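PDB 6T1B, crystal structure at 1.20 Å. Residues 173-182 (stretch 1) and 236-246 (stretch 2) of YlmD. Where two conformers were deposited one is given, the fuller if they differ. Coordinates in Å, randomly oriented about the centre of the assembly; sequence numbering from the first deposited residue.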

# COMPACT_ATOMS: atom_id res chain seq x y z
N TYR A 173 -7.35 -12.60 -3.41
CA TYR A 173 -5.92 -12.71 -3.65
C TYR A 173 -5.27 -11.41 -3.20
O TYR A 173 -5.87 -10.33 -3.30
CB TYR A 173 -5.62 -12.96 -5.13
CG TYR A 173 -6.25 -14.21 -5.67
CD1 TYR A 173 -5.52 -15.38 -5.84
CD2 TYR A 173 -7.58 -14.22 -6.05
CE1 TYR A 173 -6.10 -16.52 -6.35
CE2 TYR A 173 -8.17 -15.36 -6.56
CZ TYR A 173 -7.43 -16.50 -6.71
OH TYR A 173 -8.03 -17.62 -7.24
N VAL A 174 -4.06 -11.52 -2.67
CA VAL A 174 -3.39 -10.39 -2.05
C VAL A 174 -1.96 -10.30 -2.55
O VAL A 174 -1.28 -11.33 -2.68
CB VAL A 174 -3.39 -10.51 -0.50
CG1 VAL A 174 -2.50 -9.44 0.08
CG2 VAL A 174 -4.82 -10.43 0.04
N ALA A 175 -1.48 -9.09 -2.81
CA ALA A 175 -0.06 -8.86 -3.00
C ALA A 175 0.38 -7.89 -1.92
O ALA A 175 -0.24 -6.85 -1.71
CB ALA A 175 0.24 -8.28 -4.37
N ILE A 176 1.44 -8.26 -1.19
CA ILE A 176 2.06 -7.39 -0.20
C ILE A 176 3.28 -6.80 -0.88
O ILE A 176 4.15 -7.55 -1.34
CB ILE A 176 2.41 -8.18 1.06
CG1 ILE A 176 1.12 -8.58 1.78
CG2 ILE A 176 3.32 -7.39 1.98
CD1 ILE A 176 1.32 -9.62 2.84
N GLY A 177 3.30 -5.48 -1.03
CA GLY A 177 4.30 -4.83 -1.85
C GLY A 177 5.55 -4.43 -1.10
O GLY A 177 5.72 -4.73 0.09
N PRO A 178 6.45 -3.75 -1.81
CA PRO A 178 7.70 -3.28 -1.20
C PRO A 178 7.45 -2.42 0.03
O PRO A 178 6.59 -1.55 0.04
CB PRO A 178 8.35 -2.46 -2.33
CG PRO A 178 7.82 -3.09 -3.58
CD PRO A 178 6.39 -3.44 -3.25
N ALA A 179 8.26 -2.66 1.06
CA ALA A 179 8.10 -2.03 2.36
C ALA A 179 9.40 -2.22 3.11
O ALA A 179 10.31 -2.91 2.65
CB ALA A 179 6.92 -2.63 3.12
N ILE A 180 9.51 -1.58 4.27
CA ILE A 180 10.73 -1.72 5.04
C ILE A 180 10.81 -3.13 5.60
O ILE A 180 9.82 -3.67 6.10
CB ILE A 180 10.81 -0.64 6.13
CG1 ILE A 180 12.21 -0.58 6.71
CG2 ILE A 180 9.75 -0.86 7.17
CD1 ILE A 180 12.41 0.58 7.65
N GLY A 181 11.99 -3.73 5.52
CA GLY A 181 12.19 -5.07 6.01
C GLY A 181 12.77 -5.09 7.41
O GLY A 181 13.21 -4.08 7.95
N PRO A 182 12.77 -6.28 8.02
CA PRO A 182 13.36 -6.42 9.36
C PRO A 182 14.84 -6.19 9.34
O PRO A 182 15.43 -5.93 10.40
CB PRO A 182 13.01 -7.86 9.75
CG PRO A 182 12.80 -8.58 8.44
CD PRO A 182 12.24 -7.55 7.49
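Stretch 2 236-246: HIYVSERCTSC

Stretch 2 runs beside stretch 1 as a parallel neighbour: strand 237-239 follows strand 173-176 in the same direction, the axes 11° apart and 4.6 Å at closest approach. The register is simple, Val 174 against Ile 237, Ala 175 against Tyr 238 and Ile 176 against Val 239, each with CA atoms about 4.7 Å apart.

As parallel pairing requires, alternate residues of stretch 1 spend both backbone groups on this partner. Val 174 N donates to His 236 O at 2.9 Å, and Val 174 O accepts from Tyr 238 N at 2.8 Å. Ile 176 N then donates to Tyr 238 O at 2.8 Å, while Ile 176 O takes Ser 240 N, also at 2.8 Å. All four bonds are nearly straight, at 168° to 175°. Tyr 238 and Val 174 thus each use N and O across the seam, and Ala 175 adds a CA-H...O contact, its CA 3.3 Å from Tyr 238 O.

Side chains follow the alternation. Val 174, Ile 176, Ile 237 and Val 239 share one face, where Ile 176 CD1 lies 4.1 Å from both Ile 237 CG2 and Val 239 CG2; Ala 175 and Tyr 238 take the other. At the start, the rings of Tyr 173 and His 236 form an offset stack, planes 9° apart, with Tyr 173 CZ 3.3 Å from His 236 CE1.

Beyond the strands the pairing loosens, though several amides still find acceptors. Ser 240 OG accepts Arg 242 N, two residues ahead in its own stretch, at 3.2 Å. Ala 179 N makes a weak bond to Arg 242 O at 3.3 Å, and Ala 179 O receives Thr 244 N at 3.1 Å. Last, Cys 243 SG serves two amides, Gly 181 N and Cys 246 N, each 3.3 Å from the sulfur: one sulfur accepts a bond from stretch 1 and another from within stretch 2.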

# COMPACT_ATOMS: atom_id res chain seq x y z
N HIS A 236 -2.83 -17.76 -2.22
CA HIS A 236 -3.37 -16.55 -2.80
C HIS A 236 -2.64 -15.29 -2.36
O HIS A 236 -3.04 -14.19 -2.76
CB HIS A 236 -4.84 -16.39 -2.40
CG HIS A 236 -5.77 -17.37 -3.06
ND1 HIS A 236 -7.11 -17.08 -3.22
CD2 HIS A 236 -5.58 -18.60 -3.59
CE1 HIS A 236 -7.71 -18.10 -3.82
NE2 HIS A 236 -6.80 -19.02 -4.07
N ILE A 237 -1.62 -15.42 -1.50
CA ILE A 237 -0.92 -14.28 -0.92
C ILE A 237 0.50 -14.26 -1.47
O ILE A 237 1.28 -15.20 -1.24
CB ILE A 237 -0.86 -14.35 0.62
CG1 ILE A 237 -2.27 -14.40 1.20
CG2 ILE A 237 -0.09 -13.14 1.17
CD1 ILE A 237 -2.29 -14.80 2.68
N TYR A 238 0.82 -13.18 -2.19
CA TYR A 238 2.11 -12.99 -2.83
C TYR A 238 2.83 -11.88 -2.08
O TYR A 238 2.22 -10.85 -1.79
CB TYR A 238 1.90 -12.54 -4.27
CG TYR A 238 1.18 -13.56 -5.14
CD1 TYR A 238 -0.19 -13.72 -5.05
CD2 TYR A 238 1.87 -14.35 -6.05
CE1 TYR A 238 -0.87 -14.66 -5.84
CE2 TYR A 238 1.21 -15.27 -6.85
CZ TYR A 238 -0.16 -15.41 -6.74
OH TYR A 238 -0.81 -16.34 -7.54
N VAL A 239 4.10 -12.08 -1.76
CA VAL A 239 4.83 -11.12 -0.92
C VAL A 239 6.08 -10.68 -1.67
O VAL A 239 6.94 -11.50 -2.02
CB VAL A 239 5.21 -11.74 0.43
CG1 VAL A 239 5.92 -10.73 1.31
CG2 VAL A 239 3.98 -12.28 1.15
N SER A 240 6.21 -9.38 -1.91
CA SER A 240 7.44 -8.83 -2.46
C SER A 240 8.57 -8.94 -1.44
O SER A 240 8.37 -8.69 -0.25
CB SER A 240 7.24 -7.35 -2.79
OG SER A 240 8.42 -6.76 -3.32
N GLU A 241 9.77 -9.27 -1.92
CA GLU A 241 10.95 -9.29 -1.07
C GLU A 241 11.68 -7.94 -1.05
O GLU A 241 12.70 -7.81 -0.37
CB GLU A 241 11.94 -10.36 -1.54
CG GLU A 241 11.35 -11.73 -1.84
CD GLU A 241 11.16 -12.59 -0.62
OE1 GLU A 241 11.01 -13.82 -0.78
OE2 GLU A 241 11.16 -12.04 0.50
N ARG A 242 11.19 -6.95 -1.79
CA ARG A 242 11.90 -5.68 -1.89
C ARG A 242 11.75 -4.88 -0.61
O ARG A 242 10.64 -4.70 -0.09
CB ARG A 242 11.35 -4.87 -3.06
CG ARG A 242 11.56 -5.51 -4.41
CD ARG A 242 10.89 -4.65 -5.46
NE ARG A 242 11.02 -5.18 -6.81
CZ ARG A 242 12.03 -4.92 -7.64
NH1 ARG A 242 13.03 -4.16 -7.24
NH2 ARG A 242 12.03 -5.45 -8.85
N CYS A 243 12.89 -4.36 -0.12
CA CYS A 243 12.93 -3.48 1.05
C CYS A 243 13.13 -2.04 0.58
O CYS A 243 14.09 -1.76 -0.14
CB CYS A 243 14.10 -3.85 1.97
SG CYS A 243 14.31 -2.74 3.38
N THR A 244 12.23 -1.14 1.02
CA THR A 244 12.31 0.27 0.65
C THR A 244 13.55 0.94 1.21
O THR A 244 14.12 1.82 0.56
CB THR A 244 11.06 1.01 1.13
OG1 THR A 244 10.80 0.69 2.51
CG2 THR A 244 9.88 0.62 0.34
N SER A 245 13.95 0.57 2.43
CA SER A 245 15.16 1.15 2.98
C SER A 245 16.40 0.65 2.24
O SER A 245 17.28 1.45 1.95
CB SER A 245 15.28 0.89 4.49
OG SER A 245 16.58 1.21 4.97
N CYS A 246 16.46 -0.64 1.91
CA CYS A 246 17.65 -1.20 1.30
C CYS A 246 17.85 -0.73 -0.13
O CYS A 246 18.98 -0.49 -0.56
CB CYS A 246 17.53 -2.73 1.28
SG CYS A 246 17.91 -3.53 2.88